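YbgK (Escherichia coli, PDB 5DUD) serves as subunit C of the ATP-hydrolysing 5-oxoprolinase, which cleaves 5-oxoproline to L-glutamate and hydrolyses ATP to ADP and phosphate. Local coordinates at residues A7-T12 with I55-L60; G68-T73 with L92-G97; R173-P178 with C260-D265; V236-Q241 with G253-I258. All coordinates share one frame; numbering follows the deposited sequence.

In the fold
The four contacts illustrate how chemistry follows place in a carboxyltransferase-type fold. Interaction 1 and interaction 3 are mostly buried; interactions 2 and 4 are only partly so. The first two reach the same five-stranded antiparallel sheet, their centres about 18 Å apart: interaction 1 joins a loop to the end of strand 52-56 and the turn after it by one hydroxyl bond and scattered apolar touches, whereas interaction 2 is regular strand pairing with an aromatic side chain turned to each face. Interactions 3 and 4 belong to another sheet and share strand 257-261, with interaction 4 nested inside the loop that interaction 3 closes. Interaction 3 adds a salt bridge to its backbone pairing; interaction 4 relies on one backbone bond and a CH-pi contact.

Interaction 1: residues A7-T12 with I55-L60; sequences AGMYTT and ITLGQL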
loop_
_atom_site.group_PDB
_atom_site.type_symbol
_atom_site.label_atom_id
_atom_site.label_comp_id
_atom_site.label_asym_id
_atom_site.label_seq_id
_atom_site.Cartn_x
_atom_site.Cartn_y
_atom_site.Cartn_z
ATOM N N ALA A 7 -23.876 -5.409 7.450
ATOM C CA ALA A 7 -22.512 -4.877 7.364
ATOM C C ALA A 7 -22.326 -4.017 6.096
ATOM O O ALA A 7 -21.580 -3.051 6.142
ATOM C CB ALA A 7 -21.484 -6.003 7.405
ATOM N N GLY A 8 -22.968 -4.384 4.988
ATOM C CA GLY A 8 -22.893 -3.649 3.723
ATOM C C GLY A 8 -22.052 -4.377 2.695
ATOM O O GLY A 8 -21.961 -5.606 2.735
ATOM N N MET A 9 -21.405 -3.635 1.777
ATOM C CA MET A 9 -20.624 -4.263 0.697
ATOM C C MET A 9 -19.099 -4.283 0.939
ATOM O O MET A 9 -18.494 -5.301 0.621
ATOM C CB MET A 9 -20.935 -3.639 -0.679
ATOM C CG MET A 9 -20.692 -2.138 -0.806
ATOM S SD MET A 9 -20.928 -1.545 -2.499
ATOM C CE MET A 9 -19.516 -2.307 -3.311
ATOM N N TYR A 10 -18.480 -3.204 1.453
ATOM C CA TYR A 10 -17.034 -3.164 1.704
ATOM C C TYR A 10 -16.783 -2.394 3.004
ATOM O O TYR A 10 -16.359 -1.235 2.983
ATOM C CB TYR A 10 -16.311 -2.523 0.486
ATOM C CG TYR A 10 -15.100 -3.281 -0.003
ATOM C CD1 TYR A 10 -15.234 -4.367 -0.860
ATOM C CD2 TYR A 10 -13.814 -2.843 0.293
ATOM C CE1 TYR A 10 -14.120 -5.034 -1.364
ATOM C CE2 TYR A 10 -12.692 -3.501 -0.204
ATOM C CZ TYR A 10 -12.849 -4.600 -1.031
ATOM O OH TYR A 10 -11.733 -5.238 -1.523
ATOM N N THR A 11 -17.081 -3.039 4.144
ATOM C CA THR A 11 -16.898 -2.438 5.470
ATOM C C THR A 11 -15.725 -3.124 6.169
ATOM O O THR A 11 -15.676 -4.353 6.196
ATOM C CB THR A 11 -18.195 -2.536 6.281
ATOM O OG1 THR A 11 -19.267 -2.051 5.473
ATOM C CG2 THR A 11 -18.141 -1.730 7.578
ATOM N N THR A 12 -14.779 -2.331 6.729
ATOM C CA THR A 12 -13.574 -2.829 7.411
ATOM C C THR A 12 -13.166 -1.936 8.579
ATOM O O THR A 12 -13.541 -0.766 8.617
ATOM C CB THR A 12 -12.381 -2.903 6.427
ATOM O OG1 THR A 12 -12.113 -1.601 5.889
ATOM C CG2 THR A 12 -12.597 -3.899 5.326
ATOM N N ILE A 55 -16.649 2.516 5.892
ATOM C CA ILE A 55 -17.873 1.997 5.259
ATOM C C ILE A 55 -17.910 2.497 3.832
ATOM O O ILE A 55 -17.730 3.691 3.639
ATOM C CB ILE A 55 -19.151 2.453 6.032
ATOM C CG1 ILE A 55 -19.035 2.253 7.568
ATOM C CG2 ILE A 55 -20.398 1.748 5.501
ATOM C CD1 ILE A 55 -19.737 3.318 8.347
ATOM N N THR A 56 -18.160 1.617 2.839
ATOM C CA THR A 56 -18.234 2.005 1.429
ATOM C C THR A 56 -19.690 1.945 0.986
ATOM O O THR A 56 -20.296 0.875 1.037
ATOM C CB THR A 56 -17.337 1.111 0.574
ATOM O OG1 THR A 56 -16.022 1.128 1.133
ATOM C CG2 THR A 56 -17.295 1.556 -0.894
ATOM N N LEU A 57 -20.249 3.099 0.566
ATOM C CA LEU A 57 -21.638 3.275 0.116
ATOM C C LEU A 57 -22.648 2.835 1.205
ATOM O O LEU A 57 -23.498 1.976 0.962
ATOM C CB LEU A 57 -21.908 2.545 -1.218
ATOM C CG LEU A 57 -21.254 3.168 -2.451
ATOM C CD1 LEU A 57 -21.113 2.150 -3.563
ATOM C CD2 LEU A 57 -22.056 4.357 -2.954
ATOM N N GLY A 58 -22.525 3.447 2.387
ATOM C CA GLY A 58 -23.362 3.224 3.567
ATOM C C GLY A 58 -23.919 1.824 3.761
ATOM O O GLY A 58 -23.155 0.854 3.736
ATOM N N GLN A 59 -25.259 1.706 3.971
ATOM C CA GLN A 59 -25.977 0.437 4.158
ATOM C C GLN A 59 -25.401 -0.343 5.342
ATOM O O GLN A 59 -24.948 -1.478 5.199
ATOM C CB GLN A 59 -25.945 -0.404 2.865
ATOM C CG GLN A 59 -26.706 0.224 1.694
ATOM C CD GLN A 59 -26.466 -0.522 0.399
ATOM O OE1 GLN A 59 -26.517 -1.752 0.423
ATOM N NE2 GLN A 59 -25.907 0.102 -0.668
ATOM N N LEU A 60 -25.417 0.306 6.507
ATOM C CA LEU A 60 -24.869 -0.230 7.745
ATOM C C LEU A 60 -25.827 -0.003 8.911
ATOM O O LEU A 60 -26.272 1.124 9.125
ATOM C CB LEU A 60 -23.525 0.459 8.032
ATOM C CG LEU A 60 -22.771 -0.048 9.283
ATOM C CD1 LEU A 60 -21.698 -1.039 8.911
ATOM C CD2 LEU A 60 -22.159 1.094 10.072
#
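T56 meets Y10 through its CB and hydroxyl. Its CB lies 3.8 Å from Y10 CB, and the next atom, OG1, donates a hydrogen bond to the backbone carbonyl of the same residue, 3.0 Å from Y10 O. The hydroxyl stands anti to the carbonyl carbon of T56 (chi1 -53°), and it arrives in the plane of the Y10 carbonyl, on a lone pair. Both segments are places where the chain changes sheets: the loop 7-12 leads from strand 2-4 to strand 12-14, and residues 55-60 carry the chain from the end of strand 52-56 to the start of strand 60-64, so the contact brings two inter-sheet connections together. The loop 7-12 is also braced from within by T11 OG1, which donates to A7 O. L60 CD1 lies 3.4 Å from A7 O and 3.9 Å from T11 CG2. G8 passes Q59 at backbone angles that call for glycine. On the exposed side, chi1 of M9 (58°) sets CG between the backbone N and the carbonyl carbon, where M9 CG rests 3.6 Å from T56 O; further out, M9 SD lies 3.8 Å from L57 CD1.

Interaction 2: residues G68-T73 with L92-G97; sequences GWFALT and LPMKAG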
loop_
_atom_site.group_PDB
_atom_site.type_symbol
_atom_site.label_atom_id
_atom_site.label_comp_id
_atom_site.label_asym_id
_atom_site.label_seq_id
_atom_site.Cartn_x
_atom_site.Cartn_y
_atom_site.Cartn_z
ATOM N N GLY A 68 -21.974 5.355 25.956
ATOM C CA GLY A 68 -20.813 6.176 25.657
ATOM C C GLY A 68 -21.135 7.270 24.671
ATOM O O GLY A 68 -22.225 7.843 24.710
ATOM N N TRP A 69 -20.185 7.572 23.780
ATOM C CA TRP A 69 -20.333 8.609 22.755
ATOM C C TRP A 69 -19.911 8.056 21.403
ATOM O O TRP A 69 -19.158 7.082 21.353
ATOM C CB TRP A 69 -19.484 9.843 23.112
ATOM C CG TRP A 69 -19.735 10.385 24.491
ATOM C CD1 TRP A 69 -19.198 9.930 25.660
ATOM C CD2 TRP A 69 -20.572 11.494 24.836
ATOM N NE1 TRP A 69 -19.668 10.675 26.716
ATOM C CE2 TRP A 69 -20.506 11.647 26.238
ATOM C CE3 TRP A 69 -21.371 12.376 24.097
ATOM C CZ2 TRP A 69 -21.210 12.648 26.913
ATOM C CZ3 TRP A 69 -22.059 13.376 24.767
ATOM C CH2 TRP A 69 -21.985 13.497 26.159
ATOM N N PHE A 70 -20.395 8.669 20.305
ATOM C CA PHE A 70 -20.047 8.245 18.947
ATOM C C PHE A 70 -20.049 9.438 17.983
ATOM O O PHE A 70 -20.459 10.539 18.353
ATOM C CB PHE A 70 -21.003 7.141 18.453
ATOM C CG PHE A 70 -22.275 7.611 17.784
ATOM C CD1 PHE A 70 -23.357 8.040 18.536
ATOM C CD2 PHE A 70 -22.405 7.577 16.403
ATOM C CE1 PHE A 70 -24.540 8.444 17.919
ATOM C CE2 PHE A 70 -23.583 7.996 15.786
ATOM C CZ PHE A 70 -24.641 8.429 16.547
ATOM N N ALA A 71 -19.583 9.207 16.755
ATOM C CA ALA A 71 -19.525 10.248 15.731
ATOM C C ALA A 71 -19.471 9.643 14.330
ATOM O O ALA A 71 -18.972 8.530 14.161
ATOM C CB ALA A 71 -18.309 11.134 15.965
ATOM N N LEU A 72 -19.989 10.380 13.330
ATOM C CA LEU A 72 -19.993 9.971 11.919
ATOM C C LEU A 72 -19.313 11.043 11.056
ATOM O O LEU A 72 -19.523 12.229 11.297
ATOM C CB LEU A 72 -21.426 9.742 11.423
ATOM C CG LEU A 72 -22.118 8.428 11.784
ATOM C CD1 LEU A 72 -23.613 8.540 11.525
ATOM C CD2 LEU A 72 -21.535 7.251 10.998
ATOM N N THR A 73 -18.461 10.633 10.100
ATOM C CA THR A 73 -17.745 11.539 9.187
ATOM C C THR A 73 -17.775 10.926 7.771
ATOM O O THR A 73 -18.440 9.911 7.556
ATOM C CB THR A 73 -16.301 11.793 9.686
ATOM O OG1 THR A 73 -15.714 10.542 10.010
ATOM C CG2 THR A 73 -16.234 12.747 10.885
ATOM N N LEU A 92 -21.834 12.793 19.157
ATOM C CA LEU A 92 -23.198 12.406 19.500
ATOM C C LEU A 92 -23.196 11.415 20.660
ATOM O O LEU A 92 -22.318 10.556 20.716
ATOM C CB LEU A 92 -23.891 11.794 18.273
ATOM C CG LEU A 92 -23.976 12.689 17.042
ATOM C CD1 LEU A 92 -24.429 11.893 15.854
ATOM C CD2 LEU A 92 -24.876 13.895 17.288
ATOM N N PRO A 93 -24.171 11.495 21.586
ATOM C CA PRO A 93 -24.209 10.530 22.695
ATOM C C PRO A 93 -24.876 9.216 22.281
ATOM O O PRO A 93 -25.704 9.217 21.372
ATOM C CB PRO A 93 -25.046 11.265 23.738
ATOM C CG PRO A 93 -26.021 12.038 22.931
ATOM C CD PRO A 93 -25.299 12.445 21.671
ATOM N N MET A 94 -24.551 8.099 22.952
ATOM C CA MET A 94 -25.192 6.814 22.658
ATOM C C MET A 94 -25.518 6.078 23.944
ATOM O O MET A 94 -24.748 6.129 24.904
ATOM C CB MET A 94 -24.335 5.932 21.740
ATOM C CG MET A 94 -22.924 5.689 22.233
ATOM S SD MET A 94 -22.134 4.368 21.286
ATOM C CE MET A 94 -21.091 3.610 22.546
ATOM N N LYS A 95 -26.684 5.422 23.960
ATOM C CA LYS A 95 -27.181 4.627 25.078
ATOM C C LYS A 95 -27.139 3.162 24.625
ATOM O O LYS A 95 -26.801 2.895 23.471
ATOM C CB LYS A 95 -28.617 5.069 25.483
ATOM C CG LYS A 95 -28.900 6.581 25.389
ATOM C CD LYS A 95 -28.950 7.281 26.745
ATOM C CE LYS A 95 -29.209 8.769 26.611
ATOM N NZ LYS A 95 -30.520 9.167 27.191
ATOM N N ALA A 96 -27.484 2.215 25.520
ATOM C CA ALA A 96 -27.503 0.774 25.223
ATOM C C ALA A 96 -28.858 0.334 24.640
ATOM O O ALA A 96 -29.903 0.679 25.195
ATOM C CB ALA A 96 -27.205 -0.020 26.486
ATOM N N GLY A 97 -28.814 -0.388 23.521
ATOM C CA GLY A 97 -29.993 -0.883 22.815
ATOM C C GLY A 97 -30.518 -0.007 21.692
ATOM O O GLY A 97 -31.680 -0.163 21.307
#
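F70 and L92 form the tight half of this contact, on the face of the sheet that M94 shares. Chi1 (87°) sets CG of F70 between the backbone N and the carbonyl carbon, and the outer ring atoms meet the leucine: CE1 approaches L92 CB to 3.4 Å and CZ approaches L92 CD1 to 3.5 Å. Another neighbour of the ring lies at its edge, near the ring plane, where P93 O comes 3.7 Å from F70 CE1. M94 flanks the ring as well, with its CB 4.0 Å from F70 CD1. L113 of the neighbouring strand 110-115 and L100 of strand 99-102, in the other sheet, also pack on F70, so an alanine here would probably open a gap between them and L92, whose CD1 would lose its aromatic partner.

The other face is looser and exposed. The W69 and P93 side chains meet at a slant, CZ3 of W69 3.8 Å from P93 CB, and beyond M94 the chain turns off into an exposed loop at K95-G97. Between the two faces run four backbone hydrogen bonds, two joining G68 with M94 and two joining F70 with L92; F70 N to L92 O is 2.7 Å and nearly straight at 169°. P93, which has no N-H to give, falls at the non-hydrogen-bonded position opposite W69 and so interrupts nothing in this pairing. The pattern is that of an antiparallel strand pair at the margin of a sheet: strand 92-94 is the outermost strand within this chain beside strand 68-74.

Interaction 3: residues R173-P178 with C260-D265; sequences RIRALP and CIIEAD
Strands 173-178 and 257-261 run antiparallel, with L177 and C260 as a hydrogen-bonded pair (L177 N to C260 O 2.8 Å, C260 N to L177 O 2.8 Å) and A176 facing I261 at the non-hydrogen-bonded position next to it. They are adjacent members of a mixed sheet whose end strands, 173-178 and 277-282, also pair with each other. Past I261 the second chain leaves the strand, and only a weak bond from I262 N to R175 O continues the pairing. D265 then supplies by its side chain what a neighbouring strand would offer by its backbone: OD2 accepts from R175 N at 3.0 Å, from above the carboxylate plane. The same oxygen takes a weak, straight bond from R175 NE. The other oxygen closes a salt bridge, D265 OD1 receiving R175 NH2 at 3.0 Å through its syn lone pair, while the guanidinium and carboxylate planes stand 50° apart. One aspartate thus grips both the main chain and the side chain of R175. Apolar contact is added where I174 CG2 meets I261 CG2, and helix 285-302 packs on R175 and I262 through A291 and A288. A chain of another protein in the assembly reaches E263 and C260. The arginine bends at chi3 (-72°), and I262 CD1 lies over one face of its guanidinium, 3.8 Å above the plane and offset toward the rim.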
loop_
_atom_site.group_PDB
_atom_site.type_symbol
_atom_site.label_atom_id
_atom_site.label_comp_id
_atom_site.label_asym_id
_atom_site.label_seq_id
_atom_site.Cartn_x
_atom_site.Cartn_y
_atom_site.Cartn_z
ATOM N N ARG A 173 -11.279 18.281 -8.560
ATOM C CA ARG A 173 -9.971 18.832 -8.939
ATOM C C ARG A 173 -8.920 18.396 -7.908
ATOM O O ARG A 173 -9.101 18.644 -6.718
ATOM C CB ARG A 173 -10.022 20.363 -9.064
ATOM C CG ARG A 173 -11.072 20.828 -10.064
ATOM C CD ARG A 173 -10.795 22.194 -10.659
ATOM N NE ARG A 173 -9.658 22.198 -11.587
ATOM C CZ ARG A 173 -9.671 21.729 -12.836
ATOM N NH1 ARG A 173 -10.773 21.182 -13.344
ATOM N NH2 ARG A 173 -8.575 21.796 -13.586
ATOM N N ILE A 174 -7.854 17.715 -8.361
ATOM C CA ILE A 174 -6.803 17.176 -7.492
ATOM C C ILE A 174 -5.430 17.659 -7.971
ATOM O O ILE A 174 -5.080 17.477 -9.131
ATOM C CB ILE A 174 -6.927 15.620 -7.482
ATOM C CG1 ILE A 174 -8.106 15.173 -6.577
ATOM C CG2 ILE A 174 -5.628 14.925 -7.051
ATOM C CD1 ILE A 174 -9.062 14.250 -7.233
ATOM N N ARG A 175 -4.653 18.258 -7.068
ATOM C CA ARG A 175 -3.323 18.771 -7.386
ATOM C C ARG A 175 -2.297 17.644 -7.476
ATOM O O ARG A 175 -2.070 16.953 -6.486
ATOM C CB ARG A 175 -2.880 19.799 -6.337
ATOM C CG ARG A 175 -3.606 21.130 -6.463
ATOM C CD ARG A 175 -3.312 22.054 -5.298
ATOM N NE ARG A 175 -3.957 21.600 -4.066
ATOM C CZ ARG A 175 -3.857 22.203 -2.883
ATOM N NH1 ARG A 175 -3.136 23.315 -2.754
ATOM N NH2 ARG A 175 -4.484 21.709 -1.823
ATOM N N ALA A 176 -1.695 17.445 -8.660
ATOM C CA ALA A 176 -0.664 16.425 -8.861
ATOM C C ALA A 176 0.636 17.084 -9.299
ATOM O O ALA A 176 0.607 18.092 -10.003
ATOM C CB ALA A 176 -1.115 15.389 -9.891
ATOM N N LEU A 177 1.774 16.504 -8.872
ATOM C CA LEU A 177 3.119 16.968 -9.212
ATOM C C LEU A 177 3.691 16.080 -10.322
ATOM O O LEU A 177 3.607 14.859 -10.201
ATOM C CB LEU A 177 4.045 16.933 -7.978
ATOM C CG LEU A 177 4.135 18.217 -7.167
ATOM C CD1 LEU A 177 4.850 17.980 -5.848
ATOM C CD2 LEU A 177 4.891 19.296 -7.928
ATOM N N PRO A 178 4.302 16.639 -11.383
ATOM C CA PRO A 178 4.826 15.780 -12.457
ATOM C C PRO A 178 6.078 14.973 -12.103
ATOM O O PRO A 178 6.897 15.408 -11.296
ATOM C CB PRO A 178 5.179 16.788 -13.562
ATOM C CG PRO A 178 5.434 18.064 -12.861
ATOM C CD PRO A 178 4.500 18.071 -11.691
ATOM N N CYS A 260 2.390 12.438 -9.455
ATOM C CA CYS A 260 2.193 12.007 -8.071
ATOM C C CYS A 260 1.258 12.984 -7.378
ATOM O O CYS A 260 1.540 14.180 -7.355
ATOM C CB CYS A 260 3.523 11.887 -7.330
ATOM S SG CYS A 260 3.378 11.198 -5.660
ATOM N N ILE A 261 0.130 12.482 -6.858
ATOM C CA ILE A 261 -0.869 13.289 -6.156
ATOM C C ILE A 261 -0.340 13.629 -4.757
ATOM O O ILE A 261 0.245 12.772 -4.085
ATOM C CB ILE A 261 -2.232 12.550 -6.110
ATOM C CG1 ILE A 261 -2.771 12.329 -7.544
ATOM C CG2 ILE A 261 -3.268 13.309 -5.271
ATOM C CD1 ILE A 261 -3.520 11.124 -7.698
ATOM N N ILE A 262 -0.526 14.891 -4.342
ATOM C CA ILE A 262 -0.037 15.374 -3.048
ATOM C C ILE A 262 -0.904 14.809 -1.919
ATOM O O ILE A 262 -2.108 14.627 -2.097
ATOM C CB ILE A 262 0.071 16.928 -2.988
ATOM C CG1 ILE A 262 -1.309 17.653 -3.089
ATOM C CG2 ILE A 262 1.043 17.419 -4.063
ATOM C CD1 ILE A 262 -1.288 19.114 -2.776
ATOM N N GLU A 263 -0.282 14.529 -0.764
ATOM C CA GLU A 263 -0.948 13.952 0.413
ATOM C C GLU A 263 -2.150 14.791 0.912
ATOM O O GLU A 263 -3.102 14.212 1.432
ATOM C CB GLU A 263 0.071 13.768 1.550
ATOM C CG GLU A 263 -0.442 12.976 2.743
ATOM C CD GLU A 263 0.645 12.549 3.710
ATOM O OE1 GLU A 263 0.613 13.002 4.877
ATOM O OE2 GLU A 263 1.539 11.774 3.298
ATOM N N ALA A 264 -2.120 16.127 0.731
ATOM C CA ALA A 264 -3.224 17.001 1.142
ATOM C C ALA A 264 -4.494 16.791 0.290
ATOM O O ALA A 264 -5.581 17.088 0.777
ATOM C CB ALA A 264 -2.791 18.462 1.067
ATOM N N ASP A 265 -4.370 16.286 -0.960
ATOM C CA ASP A 265 -5.510 16.059 -1.863
ATOM C C ASP A 265 -5.894 14.577 -2.002
ATOM O O ASP A 265 -6.895 14.280 -2.658
ATOM C CB ASP A 265 -5.207 16.651 -3.254
ATOM C CG ASP A 265 -5.345 18.161 -3.290
ATOM O OD1 ASP A 265 -5.026 18.813 -2.271
ATOM O OD2 ASP A 265 -5.770 18.692 -4.337
#

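Interaction 4: residues V236-Q241 with G253-I258; sequences VPHNGQ and GGYPRI
V236 and P256 supply the one hydrogen bond between the two segments: V236 N donates to P256 O at 3.0 Å, nearly along the C=O axis. The loop 236-241 is shaped from within by a type I beta turn from P237 to G240, with only a weak G240 N to P237 O bond, and by an Asx turn in which N239 OD1 accepts from Q241 N at 3.0 Å. The aromatic contact belongs to Y255. P237 CB lies over one face of its ring, toward the rim, making a CH-pi contact 4.1 Å from the ring centroid and 23° off its normal. H238 approaches the same ring edgewise, its ND1 4.3 Å from Y255 CE1. An alanine in place of Y255 would probably leave P237 CB without its ring partner and H238 without its neighbour, the turn then being less firmly placed. The apolar contact is made by V236 CG2, which meets I258 CG2 at 3.6 Å, the two side chains crossing at a slant, and F185 packs on both residues. The whole contact sits at the ends of two neighbouring strands, where strand 233-235 runs out into the turn before strand 243-245 and G253-P256 leads into strand 257-261, the antiparallel neighbour of 233-235.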
loop_
_atom_site.group_PDB
_atom_site.type_symbol
_atom_site.label_atom_id
_atom_site.label_comp_id
_atom_site.label_asym_id
_atom_site.label_seq_id
_atom_site.Cartn_x
_atom_site.Cartn_y
_atom_site.Cartn_z
ATOM N N VAL A 236 1.401 4.697 -15.661
ATOM C CA VAL A 236 0.784 4.556 -16.982
ATOM C C VAL A 236 1.338 3.287 -17.649
ATOM O O VAL A 236 2.432 3.337 -18.202
ATOM C CB VAL A 236 1.031 5.816 -17.853
ATOM C CG1 VAL A 236 0.238 5.751 -19.157
ATOM C CG2 VAL A 236 0.697 7.092 -17.077
ATOM N N PRO A 237 0.611 2.149 -17.666
ATOM C CA PRO A 237 1.146 0.951 -18.341
ATOM C C PRO A 237 1.175 1.077 -19.880
ATOM O O PRO A 237 1.030 2.174 -20.419
ATOM C CB PRO A 237 0.191 -0.170 -17.887
ATOM C CG PRO A 237 -0.620 0.404 -16.781
ATOM C CD PRO A 237 -0.699 1.863 -17.059
ATOM N N HIS A 238 1.381 -0.051 -20.586
ATOM C CA HIS A 238 1.443 -0.076 -22.060
ATOM C C HIS A 238 0.117 0.323 -22.728
ATOM O O HIS A 238 0.134 0.833 -23.849
ATOM C CB HIS A 238 1.837 -1.470 -22.577
ATOM C CG HIS A 238 3.131 -1.995 -22.031
ATOM N ND1 HIS A 238 3.269 -2.309 -20.689
ATOM C CD2 HIS A 238 4.296 -2.269 -22.664
ATOM C CE1 HIS A 238 4.508 -2.752 -20.545
ATOM N NE2 HIS A 238 5.164 -2.748 -21.707
ATOM N N ASN A 239 -1.021 0.087 -22.051
ATOM C CA ASN A 239 -2.351 0.441 -22.573
ATOM C C ASN A 239 -2.606 1.978 -22.675
ATOM O O ASN A 239 -3.490 2.380 -23.430
ATOM C CB ASN A 239 -3.468 -0.218 -21.740
ATOM C CG ASN A 239 -3.486 0.111 -20.256
ATOM O OD1 ASN A 239 -2.952 1.127 -19.801
ATOM N ND2 ASN A 239 -4.108 -0.749 -19.459
ATOM N N GLY A 240 -1.855 2.793 -21.926
ATOM C CA GLY A 240 -1.986 4.248 -21.948
ATOM C C GLY A 240 -3.005 4.836 -20.986
ATOM O O GLY A 240 -3.166 6.060 -20.952
ATOM N N GLN A 241 -3.674 3.991 -20.171
ATOM C CA GLN A 241 -4.676 4.424 -19.201
ATOM C C GLN A 241 -4.013 4.558 -17.827
ATOM O O GLN A 241 -3.470 3.576 -17.319
ATOM C CB GLN A 241 -5.845 3.426 -19.161
ATOM C CG GLN A 241 -6.558 3.257 -20.507
ATOM C CD GLN A 241 -7.101 4.558 -21.063
ATOM O OE1 GLN A 241 -7.918 5.233 -20.428
ATOM N NE2 GLN A 241 -6.661 4.955 -22.251
ATOM N N GLY A 253 7.087 -1.572 -8.131
ATOM C CA GLY A 253 6.522 -1.674 -9.474
ATOM C C GLY A 253 7.472 -1.195 -10.550
ATOM O O GLY A 253 8.365 -0.392 -10.276
ATOM N N GLY A 254 7.265 -1.688 -11.767
ATOM C CA GLY A 254 8.090 -1.358 -12.922
ATOM C C GLY A 254 7.325 -0.703 -14.049
ATOM O O GLY A 254 7.510 -1.084 -15.209
ATOM N N TYR A 255 6.474 0.293 -13.725
ATOM C CA TYR A 255 5.703 1.047 -14.720
ATOM C C TYR A 255 6.130 2.522 -14.713
ATOM O O TYR A 255 6.514 3.042 -13.662
ATOM C CB TYR A 255 4.187 0.946 -14.460
ATOM C CG TYR A 255 3.561 -0.393 -14.787
ATOM C CD1 TYR A 255 3.682 -0.947 -16.058
ATOM C CD2 TYR A 255 2.731 -1.038 -13.879
ATOM C CE1 TYR A 255 3.081 -2.162 -16.379
ATOM C CE2 TYR A 255 2.111 -2.244 -14.192
ATOM C CZ TYR A 255 2.287 -2.805 -15.445
ATOM O OH TYR A 255 1.666 -3.997 -15.746
ATOM N N PRO A 256 6.048 3.224 -15.866
ATOM C CA PRO A 256 6.464 4.637 -15.893
ATOM C C PRO A 256 5.467 5.543 -15.154
ATOM O O PRO A 256 4.271 5.496 -15.437
ATOM C CB PRO A 256 6.536 4.959 -17.389
ATOM C CG PRO A 256 5.616 4.004 -18.028
ATOM C CD PRO A 256 5.620 2.761 -17.199
ATOM N N ARG A 257 5.972 6.328 -14.183
ATOM C CA ARG A 257 5.199 7.220 -13.321
ATOM C C ARG A 257 5.121 8.634 -13.924
ATOM O O ARG A 257 6.127 9.345 -13.954
ATOM C CB ARG A 257 5.837 7.273 -11.917
ATOM C CG ARG A 257 6.065 5.909 -11.262
ATOM C CD ARG A 257 7.139 5.963 -10.187
ATOM N NE ARG A 257 8.488 5.996 -10.759
ATOM C CZ ARG A 257 9.619 5.948 -10.057
ATOM N NH1 ARG A 257 9.588 5.854 -8.730
ATOM N NH2 ARG A 257 10.793 5.986 -10.679
ATOM N N ILE A 258 3.943 9.020 -14.424
ATOM C CA ILE A 258 3.749 10.338 -15.036
ATOM C C ILE A 258 3.582 11.443 -13.981
ATOM O O ILE A 258 4.162 12.508 -14.161
ATOM C CB ILE A 258 2.562 10.354 -16.035
ATOM C CG1 ILE A 258 2.600 11.640 -16.893
ATOM C CG2 ILE A 258 1.189 10.214 -15.337
ATOM C CD1 ILE A 258 1.623 11.673 -17.994
#